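Local atomic coordinates of peptidase S8 and S53, subtilisin, kexin, sedolisin (Mycobacterium smegmatis, PDB entry 4KG7), a protein that probably cleaves peptide bonds as a subtilisin-like serine endopeptidase, the mycosin MycP3 of the mycobacterial ESX-3 (type VII) secretion system. Residues A65-A70 against G172-N177; R241-V246 against A277-G282; I283-E288 against S319-Y324. All coordinates share one frame; numbering follows the deposited sequence.

Contact 1 of 3, residues A65-A70 against G172-N177; sequences AGQTVA and GARVIN
The carbonyl O of Thr-68 receives two backbone N-H groups: a sound bond from Arg-174 N at 2.9 Å and a weak one from Val-175 N. Parallel pairing then takes over, with Ala-70 N bonded to Val-175 O, and Asn-177 N to Ala-70 O at 2.8 Å. Val-69 and Val-175 lie side by side on one face of the sheet, CG2 of the first 4.1 Å from CB of the second; beta-branched residues suit extended chain. On the side of Ala-70, its CB meets CB of Ala-173, just before the second strand, at 3.8 Å; two methyls suit so close a spacing. Just before the strands, the chain of Gln-67, bent at chi2 (-43°), brings OE1 to Arg-174 NE at 2.9 Å, at the edge of the guanidinium; Gln-67 NE2 bonds to Ala-65 O, which helps fix the amide's rotation. Gly-172, at positive phi in a Schellman motif, closes helix 150-170, ahead of strand 175-178. The pair forms the middle of the parallel subtilisin sheet, between strands 129-134 and 209-213. Helices 104-113 and 318-335 pack on the valine face, and Arg-174 NH2 reaches Pro-337 O just beyond the latter.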
ATOM      1  N   ALA A  65     -15.885 -11.276   2.548  1.00 10.64           N
ATOM      2  CA  ALA A  65     -16.991 -11.337   1.598  1.00 11.29           C
ATOM      3  C   ALA A  65     -17.673  -9.983   1.417  1.00 11.33           C
ATOM      4  O   ALA A  65     -17.885  -9.234   2.367  1.00 11.26           O
ATOM      5  CB  ALA A  65     -18.011 -12.373   2.033  1.00 11.97           C
ATOM      6  N   GLY A  66     -17.982  -9.686   0.159  1.00 11.90           N
ATOM      7  CA  GLY A  66     -18.685  -8.494  -0.233  1.00 12.19           C
ATOM      8  C   GLY A  66     -17.835  -7.256  -0.376  1.00 11.84           C
ATOM      9  O   GLY A  66     -18.359  -6.216  -0.744  1.00 12.76           O
ATOM     10  N   GLN A  67     -16.550  -7.360  -0.060  1.00 11.66           N
ATOM     11  CA  GLN A  67     -15.678  -6.189  -0.075  1.00 11.25           C
ATOM     12  C   GLN A  67     -14.879  -6.121  -1.350  1.00 11.10           C
ATOM     13  O   GLN A  67     -14.472  -7.154  -1.880  1.00 12.62           O
ATOM     14  CB  GLN A  67     -14.735  -6.219   1.126  1.00 11.32           C
ATOM     15  CG  GLN A  67     -15.448  -6.306   2.462  1.00 12.27           C
ATOM     16  CD  GLN A  67     -16.649  -5.410   2.550  1.00 13.13           C
ATOM     17  OE1 GLN A  67     -16.508  -4.196   2.512  1.00 13.81           O
ATOM     18  NE2 GLN A  67     -17.860  -6.010   2.612  1.00 14.21           N
ATOM     19  N   THR A  68     -14.687  -4.902  -1.854  1.00 10.53           N
ATOM     20  CA  THR A  68     -13.860  -4.668  -3.028  1.00 10.62           C
ATOM     21  C   THR A  68     -12.658  -3.837  -2.603  1.00  9.28           C
ATOM     22  O   THR A  68     -12.829  -2.770  -2.021  1.00  9.03           O
ATOM     23  CB  THR A  68     -14.630  -3.909  -4.120  1.00 11.75           C
ATOM     24  OG1 THR A  68     -15.759  -4.700  -4.546  1.00 13.19           O
ATOM     25  CG2 THR A  68     -13.754  -3.672  -5.304  1.00 12.28           C
ATOM     26  N   VAL A  69     -11.461  -4.321  -2.898  1.00  8.54           N
ATOM     27  CA  VAL A  69     -10.223  -3.617  -2.592  1.00  7.88           C
ATOM     28  C   VAL A  69      -9.556  -3.216  -3.889  1.00  7.48           C
ATOM     29  O   VAL A  69      -9.291  -4.073  -4.754  1.00  7.69           O
ATOM     30  CB  VAL A  69      -9.233  -4.497  -1.777  1.00  7.98           C
ATOM     31  CG1 VAL A  69      -7.983  -3.721  -1.428  1.00  7.78           C
ATOM     32  CG2 VAL A  69      -9.888  -5.079  -0.515  1.00  8.21           C
ATOM     33  N   ALA A  70      -9.285  -1.928  -4.040  1.00  6.86           N
ATOM     34  CA  ALA A  70      -8.525  -1.460  -5.207  1.00  6.67           C
ATOM     35  C   ALA A  70      -7.040  -1.533  -4.907  1.00  6.37           C
ATOM     36  O   ALA A  70      -6.611  -1.075  -3.862  1.00  6.54           O
ATOM     37  CB  ALA A  70      -8.898  -0.033  -5.560  1.00  6.67           C
ATOM     38  N   GLY A 172     -16.307   1.740  -6.763  1.00  9.71           N
ATOM     39  CA  GLY A 172     -16.946   1.099  -5.627  1.00 10.00           C
ATOM     40  C   GLY A 172     -15.996   0.483  -4.608  1.00  9.89           C
ATOM     41  O   GLY A 172     -16.433  -0.253  -3.714  1.00 10.60           O
ATOM     42  N   ALA A 173     -14.710   0.761  -4.721  1.00  9.76           N
ATOM     43  CA  ALA A 173     -13.763   0.277  -3.743  1.00  9.51           C
ATOM     44  C   ALA A 173     -14.092   0.744  -2.346  1.00  9.72           C
ATOM     45  O   ALA A 173     -14.263   1.946  -2.125  1.00 11.08           O
ATOM     46  CB  ALA A 173     -12.351   0.719  -4.089  1.00  9.19           C
ATOM     47  N   ARG A 174     -14.143  -0.225  -1.428  1.00  9.58           N
ATOM     48  CA  ARG A 174     -14.318  -0.028   0.003  1.00  9.91           C
ATOM     49  C   ARG A 174     -12.996   0.201   0.730  1.00  8.29           C
ATOM     50  O   ARG A 174     -12.957   0.799   1.811  1.00  7.61           O
ATOM     51  CB  ARG A 174     -14.978  -1.286   0.580  1.00 11.22           C
ATOM     52  CG  ARG A 174     -16.378  -1.537   0.070  1.00 12.62           C
ATOM     53  CD  ARG A 174     -17.371  -0.769   0.917  1.00 13.79           C
ATOM     54  NE  ARG A 174     -17.723  -1.542   2.105  1.00 14.69           N
ATOM     55  CZ  ARG A 174     -18.407  -1.097   3.158  1.00 14.92           C
ATOM     56  NH1 ARG A 174     -18.797   0.161   3.243  1.00 16.12           N
ATOM     57  NH2 ARG A 174     -18.673  -1.937   4.159  1.00 14.91           N
ATOM     58  N   VAL A 175     -11.924  -0.339   0.167  1.00  7.26           N
ATOM     59  CA  VAL A 175     -10.566  -0.192   0.681  1.00  6.66           C
ATOM     60  C   VAL A 175      -9.737   0.115  -0.542  1.00  6.32           C
ATOM     61  O   VAL A 175      -9.946  -0.513  -1.592  1.00  6.35           O
ATOM     62  CB  VAL A 175     -10.059  -1.496   1.367  1.00  6.64           C
ATOM     63  CG1 VAL A 175      -8.649  -1.325   1.894  1.00  6.42           C
ATOM     64  CG2 VAL A 175     -11.006  -1.923   2.489  1.00  6.98           C
ATOM     65  N   ILE A 176      -8.824   1.088  -0.438  1.00  5.95           N
ATOM     66  CA  ILE A 176      -7.954   1.461  -1.545  1.00  5.83           C
ATOM     67  C   ILE A 176      -6.519   1.329  -1.022  1.00  5.59           C
ATOM     68  O   ILE A 176      -6.121   2.027  -0.076  1.00  5.83           O
ATOM     69  CB  ILE A 176      -8.233   2.908  -1.989  1.00  5.88           C
ATOM     70  CG1 ILE A 176      -9.626   3.010  -2.601  1.00  6.07           C
ATOM     71  CG2 ILE A 176      -7.188   3.355  -3.012  1.00  5.86           C
ATOM     72  CD1 ILE A 176     -10.107   4.429  -2.891  1.00  6.34           C
ATOM     73  N   ASN A 177      -5.754   0.438  -1.637  1.00  5.45           N
ATOM     74  CA  ASN A 177      -4.398   0.107  -1.235  1.00  5.40           C
ATOM     75  C   ASN A 177      -3.371   0.791  -2.129  1.00  5.39           C
ATOM     76  O   ASN A 177      -3.407   0.627  -3.359  1.00  5.37           O
ATOM     77  CB  ASN A 177      -4.191  -1.409  -1.274  1.00  5.48           C
ATOM     78  CG  ASN A 177      -2.844  -1.804  -0.718  1.00  5.60           C
ATOM     79  OD1 ASN A 177      -2.678  -2.010   0.477  1.00  5.99           O
ATOM     80  ND2 ASN A 177      -1.860  -1.872  -1.576  1.00  5.73           N
TER

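Contact 2 of 3, residues R241-V246 against A277-G282; sequences RNWNGV and AGPWVG
Pro-279 sets the CB-CG edge of its ring down on the indole face of Trp-243, the two crossing obliquely, and the other side chains of the contact are arranged round this pair. Pro-279 CB stands 3.5 Å from the centroid of the five-membered ring, only 8° off its normal, a CH-pi contact; CG follows at 3.5 Å from Trp-243 CD2. The rigid, polarised C-H groups of proline suit an electron-rich indole face. Trp-280 turns its edge toward the face of Trp-243; the planes are 71° apart, an offset edge-to-face pair, and Trp-280 CE3 approaches Trp-243 CZ3 to 3.6 Å. The chi1 of Trp-280, 43°, places CG between the backbone N and the carbonyl carbon, which folds the indole back over its own turn, with Gly-278 CA and Pro-279 CD over one face. Glycine suits position 278, where the backbone passes close against the Trp-280 ring. Val-246 reaches both Pro-279 and Trp-280, its CG2 3.6 Å from Pro-279 CD and its CG1 at the edge of the Trp-280 ring, near CH2.

Arg-241 runs past Pro-279, CB beside CB. A bend at chi3 lays its guanidinium across Pro-279 O, which sits 3.0 Å above the plane and over its centre, too poorly angled for a hydrogen bond. Instead NH1 and NH2 both point at Val-281 O, in the guanidinium plane; the bond from NH2, 2.9 Å to that oxygen, is the straighter one. Arginine suits a site where backbone carbonyls gather.

Each segment carries a type I beta turn, from Trp-243 to Val-246 and from Gly-278 to Val-281. Away from the predicted charge-relay residues, the arrangement joins a long loop to the turn that leads into strand 281-286, an outermost strand of the parallel sheet in the subtilisin fold.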
ATOM      1  N   ARG A 241       4.372  14.873  17.494  1.00 12.74           N
ATOM      2  CA  ARG A 241       4.927  13.900  16.535  1.00 12.08           C
ATOM      3  C   ARG A 241       6.047  14.439  15.680  1.00 11.68           C
ATOM      4  O   ARG A 241       6.623  13.698  14.880  1.00 11.01           O
ATOM      5  CB  ARG A 241       3.834  13.313  15.683  1.00 12.07           C
ATOM      6  CG  ARG A 241       2.764  12.712  16.583  1.00 12.65           C
ATOM      7  CD  ARG A 241       1.995  11.620  15.944  1.00 12.57           C
ATOM      8  NE  ARG A 241       2.846  10.553  15.429  1.00 12.24           N
ATOM      9  CZ  ARG A 241       2.362   9.521  14.760  1.00 11.59           C
ATOM     10  NH1 ARG A 241       1.045   9.387  14.600  1.00 11.88           N
ATOM     11  NH2 ARG A 241       3.190   8.616  14.274  1.00 11.20           N
ATOM     12  N   ASN A 242       6.362  15.714  15.861  1.00 11.91           N
ATOM     13  CA  ASN A 242       7.495  16.333  15.181  1.00 11.90           C
ATOM     14  C   ASN A 242       7.304  16.457  13.674  1.00 11.60           C
ATOM     15  O   ASN A 242       8.192  16.146  12.894  1.00 11.33           O
ATOM     16  CB  ASN A 242       8.809  15.603  15.500  1.00 11.97           C
ATOM     17  CG  ASN A 242      10.024  16.478  15.245  1.00 12.52           C
ATOM     18  OD1 ASN A 242       9.885  17.666  14.923  1.00 12.83           O
ATOM     19  ND2 ASN A 242      11.221  15.902  15.367  1.00 12.71           N
ATOM     20  N   TRP A 243       6.148  16.971  13.278  1.00 11.56           N
ATOM     21  CA  TRP A 243       5.938  17.438  11.916  1.00 11.58           C
ATOM     22  C   TRP A 243       6.955  18.512  11.555  1.00 12.56           C
ATOM     23  O   TRP A 243       7.398  18.572  10.422  1.00 12.35           O
ATOM     24  CB  TRP A 243       4.518  17.994  11.727  1.00 11.55           C
ATOM     25  CG  TRP A 243       3.463  16.934  11.646  1.00 10.92           C
ATOM     26  CD1 TRP A 243       2.799  16.353  12.689  1.00 10.89           C
ATOM     27  CD2 TRP A 243       2.930  16.330  10.454  1.00 10.53           C
ATOM     28  NE1 TRP A 243       1.915  15.429  12.231  1.00 10.51           N
ATOM     29  CE2 TRP A 243       1.957  15.396  10.865  1.00 10.28           C
ATOM     30  CE3 TRP A 243       3.170  16.497   9.087  1.00 10.49           C
ATOM     31  CZ2 TRP A 243       1.214  14.616   9.949  1.00  9.93           C
ATOM     32  CZ3 TRP A 243       2.425  15.706   8.173  1.00 10.08           C
ATOM     33  CH2 TRP A 243       1.474  14.793   8.616  1.00  9.78           C
ATOM     34  N   ASN A 244       7.293  19.372  12.515  1.00 13.80           N
ATOM     35  CA  ASN A 244       8.167  20.534  12.238  1.00 15.04           C
ATOM     36  C   ASN A 244       9.538  20.087  11.734  1.00 14.70           C
ATOM     37  O   ASN A 244      10.179  20.777  10.928  1.00 15.96           O
ATOM     38  CB  ASN A 244       8.373  21.379  13.497  1.00 16.37           C
ATOM     39  CG  ASN A 244       7.126  22.135  13.926  1.00 17.40           C
ATOM     40  OD1 ASN A 244       6.108  22.171  13.227  1.00 18.75           O
ATOM     41  ND2 ASN A 244       7.198  22.727  15.096  1.00 18.91           N
ATOM     42  N   GLY A 245       9.992  18.941  12.219  1.00 13.77           N
ATOM     43  CA  GLY A 245      11.303  18.417  11.882  1.00 13.36           C
ATOM     44  C   GLY A 245      11.374  17.618  10.598  1.00 12.62           C
ATOM     45  O   GLY A 245      12.443  17.169  10.224  1.00 12.60           O
ATOM     46  N   VAL A 246      10.258  17.430   9.902  1.00 11.93           N
ATOM     47  CA  VAL A 246      10.261  16.575   8.709  1.00 11.40           C
ATOM     48  C   VAL A 246      11.199  17.108   7.635  1.00 11.73           C
ATOM     49  O   VAL A 246      11.166  18.299   7.324  1.00 12.40           O
ATOM     50  CB  VAL A 246       8.842  16.424   8.140  1.00 10.98           C
ATOM     51  CG1 VAL A 246       8.861  15.812   6.752  1.00 10.72           C
ATOM     52  CG2 VAL A 246       8.045  15.542   9.088  1.00 10.54           C
ATOM     53  N   ALA A 277      10.583   6.508   9.207  1.00  7.24           N
ATOM     54  CA  ALA A 277       9.927   7.214  10.299  1.00  7.35           C
ATOM     55  C   ALA A 277       9.266   8.476   9.787  1.00  7.32           C
ATOM     56  O   ALA A 277       9.851   9.215   9.014  1.00  7.50           O
ATOM     57  CB  ALA A 277      10.922   7.604  11.360  1.00  7.79           C
ATOM     58  N   GLY A 278       8.051   8.728  10.249  1.00  7.18           N
ATOM     59  CA  GLY A 278       7.398   9.996   9.975  1.00  7.21           C
ATOM     60  C   GLY A 278       6.238  10.198  10.929  1.00  7.15           C
ATOM     61  O   GLY A 278       5.708   9.222  11.482  1.00  6.95           O
ATOM     62  N   PRO A 279       5.782  11.445  11.069  1.00  7.30           N
ATOM     63  CA  PRO A 279       4.721  11.811  12.038  1.00  7.40           C
ATOM     64  C   PRO A 279       3.331  11.356  11.626  1.00  7.03           C
ATOM     65  O   PRO A 279       2.403  11.463  12.423  1.00  7.30           O
ATOM     66  CB  PRO A 279       4.795  13.339  12.064  1.00  7.85           C
ATOM     67  CG  PRO A 279       5.268  13.685  10.704  1.00  7.80           C
ATOM     68  CD  PRO A 279       6.296  12.634  10.363  1.00  7.56           C
ATOM     69  N   TRP A 280       3.216  10.827  10.414  1.00  6.59           N
ATOM     70  CA  TRP A 280       1.962  10.352   9.827  1.00  6.27           C
ATOM     71  C   TRP A 280       1.707   8.868  10.060  1.00  6.02           C
ATOM     72  O   TRP A 280       0.597   8.399   9.832  1.00  6.03           O
ATOM     73  CB  TRP A 280       1.954  10.659   8.309  1.00  6.07           C
ATOM     74  CG  TRP A 280       3.243  10.350   7.685  1.00  5.96           C
ATOM     75  CD1 TRP A 280       3.776   9.115   7.437  1.00  5.72           C
ATOM     76  CD2 TRP A 280       4.238  11.305   7.308  1.00  6.19           C
ATOM     77  NE1 TRP A 280       5.047   9.250   6.911  1.00  5.77           N
ATOM     78  CE2 TRP A 280       5.356  10.584   6.828  1.00  6.09           C
ATOM     79  CE3 TRP A 280       4.288  12.691   7.307  1.00  6.56           C
ATOM     80  CZ2 TRP A 280       6.503  11.221   6.346  1.00  6.38           C
ATOM     81  CZ3 TRP A 280       5.442  13.318   6.841  1.00  6.84           C
ATOM     82  CH2 TRP A 280       6.532  12.588   6.382  1.00  6.74           C
ATOM     83  N   VAL A 281       2.733   8.115  10.476  1.00  5.89           N
ATOM     84  CA  VAL A 281       2.615   6.640  10.560  1.00  5.60           C
ATOM     85  C   VAL A 281       1.573   6.283  11.618  1.00  5.70           C
ATOM     86  O   VAL A 281       1.637   6.763  12.759  1.00  6.03           O
ATOM     87  CB  VAL A 281       3.939   5.930  10.835  1.00  5.60           C
ATOM     88  CG1 VAL A 281       3.709   4.424  10.879  1.00  5.42           C
ATOM     89  CG2 VAL A 281       4.941   6.267   9.737  1.00  5.54           C
ATOM     90  N   GLY A 282       0.595   5.452  11.228  1.00  5.52           N
ATOM     91  CA  GLY A 282      -0.546   5.123  12.078  1.00  5.66           C
ATOM     92  C   GLY A 282      -0.637   3.696  12.598  1.00  5.65           C
ATOM     93  O   GLY A 282      -1.287   3.428  13.614  1.00  5.99           O
TER

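Contact 3 of 3, residues I283-E288 against S319-Y324; sequences IAAPGE and SYAAAY
Ala-285 and Ala-321 meet through small groups that interlock in both directions: Ala-285 CB sits 3.4 Å from Ala-321 O, and Ala-321 CB lies the same distance from Ala-285 O. Methyl groups suit this spot, because they let strand and helix come so close that the CA atoms of Ala-285 and Ala-321 are 4.5 Å apart. Ala-285 CB also touches Tyr-324 CB at 3.8 Å.

Pro-286 makes the other half of the contact. Its carbonyl O approaches the edge of the Tyr-324 ring in the ring plane, 3.3 Å from CD2, where the aromatic C-H carries a slight positive charge; Ala-321 CA adds a C-H contact to the same oxygen at 3.4 Å. The pyrrolidine ring crosses the tyrosine at about a right angle, with Pro-286 CB 3.9 Å from Tyr-324 CE2. Chi1 of Tyr-324 (-83°) sets CG anti to the carbonyl carbon and beside the backbone N, which swings the ring along the strand toward proline. The two segments are thus held by apolar and C-H...O contacts alone.

The helix backbone sets the spacing: Tyr-324 N bonds to Tyr-320 O, and Ala-321 and Tyr-324, one turn apart, face the same strand. This is the helix of the subtilisin fold that carries the predicted charge-relay serine, Ser-319, near its N-terminal end; Ser-319 points away from the strand, its OG weakly bonded to His-104 NE2, and the side chain of Tyr-320 passes about 4 Å from that of His-104.

The strand axis runs at 103° to that of the helix. Strand 281-286 bonds along one side to strand 259-265, helix 48-53 packs against both Pro-286 and Tyr-324, and helix 104-113 receives the side chains of Tyr-320, Ala-323 and Tyr-324.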
ATOM      1  N   ILE A 283       0.043   2.771  11.934  1.00  5.46           N
ATOM      2  CA  ILE A 283      -0.120   1.358  12.254  1.00  5.48           C
ATOM      3  C   ILE A 283       1.021   0.637  11.557  1.00  5.38           C
ATOM      4  O   ILE A 283       1.760   1.244  10.770  1.00  5.33           O
ATOM      5  CB  ILE A 283      -1.512   0.863  11.771  1.00  5.36           C
ATOM      6  CG1 ILE A 283      -1.956  -0.447  12.467  1.00  5.57           C
ATOM      7  CG2 ILE A 283      -1.541   0.738  10.276  1.00  5.10           C
ATOM      8  CD1 ILE A 283      -3.423  -0.730  12.270  1.00  5.64           C
ATOM      9  N   ALA A 284       1.177  -0.655  11.816  1.00  5.53           N
ATOM     10  CA  ALA A 284       2.202  -1.446  11.149  1.00  5.57           C
ATOM     11  C   ALA A 284       1.727  -2.831  10.849  1.00  5.58           C
ATOM     12  O   ALA A 284       0.706  -3.275  11.367  1.00  5.81           O
ATOM     13  CB  ALA A 284       3.461  -1.495  11.976  1.00  5.81           C
ATOM     14  N   ALA A 285       2.474  -3.527  10.001  1.00  5.58           N
ATOM     15  CA  ALA A 285       2.203  -4.959   9.749  1.00  5.65           C
ATOM     16  C   ALA A 285       3.493  -5.636   9.244  1.00  5.78           C
ATOM     17  O   ALA A 285       4.472  -4.968   8.955  1.00  5.72           O
ATOM     18  CB  ALA A 285       1.046  -5.113   8.754  1.00  5.57           C
ATOM     19  N   PRO A 286       3.498  -6.960   9.168  1.00  5.91           N
ATOM     20  CA  PRO A 286       4.739  -7.616   8.720  1.00  6.09           C
ATOM     21  C   PRO A 286       5.223  -7.152   7.355  1.00  6.11           C
ATOM     22  O   PRO A 286       4.426  -7.066   6.417  1.00  6.08           O
ATOM     23  CB  PRO A 286       4.364  -9.099   8.723  1.00  6.25           C
ATOM     24  CG  PRO A 286       3.311  -9.160   9.808  1.00  6.33           C
ATOM     25  CD  PRO A 286       2.479  -7.950   9.517  1.00  6.05           C
ATOM     26  N   GLY A 287       6.521  -6.872   7.271  1.00  6.32           N
ATOM     27  CA  GLY A 287       7.143  -6.398   6.033  1.00  6.43           C
ATOM     28  C   GLY A 287       8.428  -7.103   5.616  1.00  6.94           C
ATOM     29  O   GLY A 287       9.092  -6.656   4.689  1.00  7.03           O
ATOM     30  N   GLU A 288       8.725  -8.264   6.195  1.00  7.42           N
ATOM     31  CA  GLU A 288       9.991  -8.976   5.945  1.00  8.18           C
ATOM     32  C   GLU A 288       9.745 -10.408   5.499  1.00  8.69           C
ATOM     33  O   GLU A 288       8.838 -11.066   5.969  1.00  8.54           O
ATOM     34  CB  GLU A 288      10.874  -8.969   7.191  1.00  8.66           C
ATOM     35  CG  GLU A 288      11.236  -7.585   7.660  1.00  8.86           C
ATOM     36  CD  GLU A 288      12.133  -7.566   8.863  1.00  9.48           C
ATOM     37  OE1 GLU A 288      12.845  -8.579   9.158  1.00 10.51           O
ATOM     38  OE2 GLU A 288      12.123  -6.509   9.546  1.00  9.28           O
ATOM     39  N   SER A 319       5.579  -1.775   1.470  1.00  5.93           N
ATOM     40  CA  SER A 319       4.533  -2.084   0.502  0.60  5.80           C
ATOM     41  C   SER A 319       3.722  -3.318   0.946  1.00  5.72           C
ATOM     42  O   SER A 319       2.482  -3.337   0.838  1.00  5.61           O
ATOM     43  CB  SER A 319       5.188  -2.329  -0.850  0.60  6.02           C
ATOM     44  OG  SER A 319       6.196  -3.313  -0.705  0.60  6.03           O
ATOM     45  N   TYR A 320       4.391  -4.313   1.456  1.00  5.79           N
ATOM     46  CA  TYR A 320       3.745  -5.560   1.865  1.00  5.76           C
ATOM     47  C   TYR A 320       2.983  -5.398   3.159  1.00  5.61           C
ATOM     48  O   TYR A 320       1.932  -6.004   3.340  1.00  5.75           O
ATOM     49  CB  TYR A 320       4.783  -6.693   1.918  1.00  6.01           C
ATOM     50  CG  TYR A 320       5.574  -6.779   0.627  1.00  6.30           C
ATOM     51  CD1 TYR A 320       4.935  -7.064  -0.564  1.00  6.52           C
ATOM     52  CD2 TYR A 320       6.942  -6.507   0.583  1.00  6.52           C
ATOM     53  CE1 TYR A 320       5.608  -7.077  -1.779  1.00  6.80           C
ATOM     54  CE2 TYR A 320       7.625  -6.532  -0.629  1.00  6.84           C
ATOM     55  CZ  TYR A 320       6.952  -6.820  -1.796  1.00  6.98           C
ATOM     56  OH  TYR A 320       7.661  -6.824  -2.979  1.00  7.91           O
ATOM     57  N   ALA A 321       3.513  -4.579   4.073  1.00  5.47           N
ATOM     58  CA  ALA A 321       2.853  -4.238   5.329  1.00  5.40           C
ATOM     59  C   ALA A 321       1.507  -3.580   5.014  1.00  5.12           C
ATOM     60  O   ALA A 321       0.473  -3.910   5.600  1.00  5.08           O
ATOM     61  CB  ALA A 321       3.744  -3.296   6.138  1.00  5.50           C
ATOM     62  N   ALA A 322       1.520  -2.598   4.115  1.00  4.95           N
ATOM     63  CA  ALA A 322       0.264  -1.932   3.715  1.00  4.89           C
ATOM     64  C   ALA A 322      -0.747  -2.933   3.186  1.00  4.92           C
ATOM     65  O   ALA A 322      -1.925  -2.889   3.526  1.00  4.87           O
ATOM     66  CB  ALA A 322       0.542  -0.859   2.668  1.00  4.94           C
ATOM     67  N   ALA A 323      -0.265  -3.862   2.359  1.00  4.97           N
ATOM     68  CA  ALA A 323      -1.153  -4.853   1.780  1.00  5.09           C
ATOM     69  C   ALA A 323      -1.847  -5.658   2.859  1.00  5.15           C
ATOM     70  O   ALA A 323      -3.057  -5.874   2.819  1.00  5.23           O
ATOM     71  CB  ALA A 323      -0.383  -5.759   0.849  1.00  5.15           C
ATOM     72  N   TYR A 324      -1.088  -6.093   3.850  1.00  5.24           N
ATOM     73  CA  TYR A 324      -1.698  -6.814   4.983  1.00  5.40           C
ATOM     74  C   TYR A 324      -2.779  -5.976   5.639  1.00  5.32           C
ATOM     75  O   TYR A 324      -3.851  -6.501   5.946  1.00  5.52           O
ATOM     76  CB  TYR A 324      -0.626  -7.187   6.009  1.00  5.61           C
ATOM     77  CG  TYR A 324       0.149  -8.443   5.698  1.00  5.90           C
ATOM     78  CD1 TYR A 324      -0.517  -9.669   5.536  1.00  6.20           C
ATOM     79  CD2 TYR A 324       1.553  -8.466   5.717  1.00  5.97           C
ATOM     80  CE1 TYR A 324       0.160 -10.837   5.290  1.00  6.60           C
ATOM     81  CE2 TYR A 324       2.238  -9.635   5.470  1.00  6.35           C
ATOM     82  CZ  TYR A 324       1.548 -10.828   5.295  1.00  6.53           C
ATOM     83  OH  TYR A 324       2.234 -12.002   5.098  1.00  7.29           O
TER

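All three contacts are largely buried and reach the same parallel sheet, but at different depths. Contact 3 lies about 8 Å from the centre of the chain, contact 1 about 13 Å and contact 2 about 18 Å, measured between centres. Contact 1 joins two inner strands by backbone hydrogen bonds; contact 3 sets helix against edge strand through alanine methyls, a proline and the edge of a tyrosine ring, with C-H...O contacts; contact 2 relies on aromatic rings, proline and a charged arginine in loops. Contacts 2 and 3 share strand 281-286, at its start and its end. Helix 318-335 carries half of contact 3 and packs on contact 1, where Asn-177 lies beside Ala-322 and Ala-323.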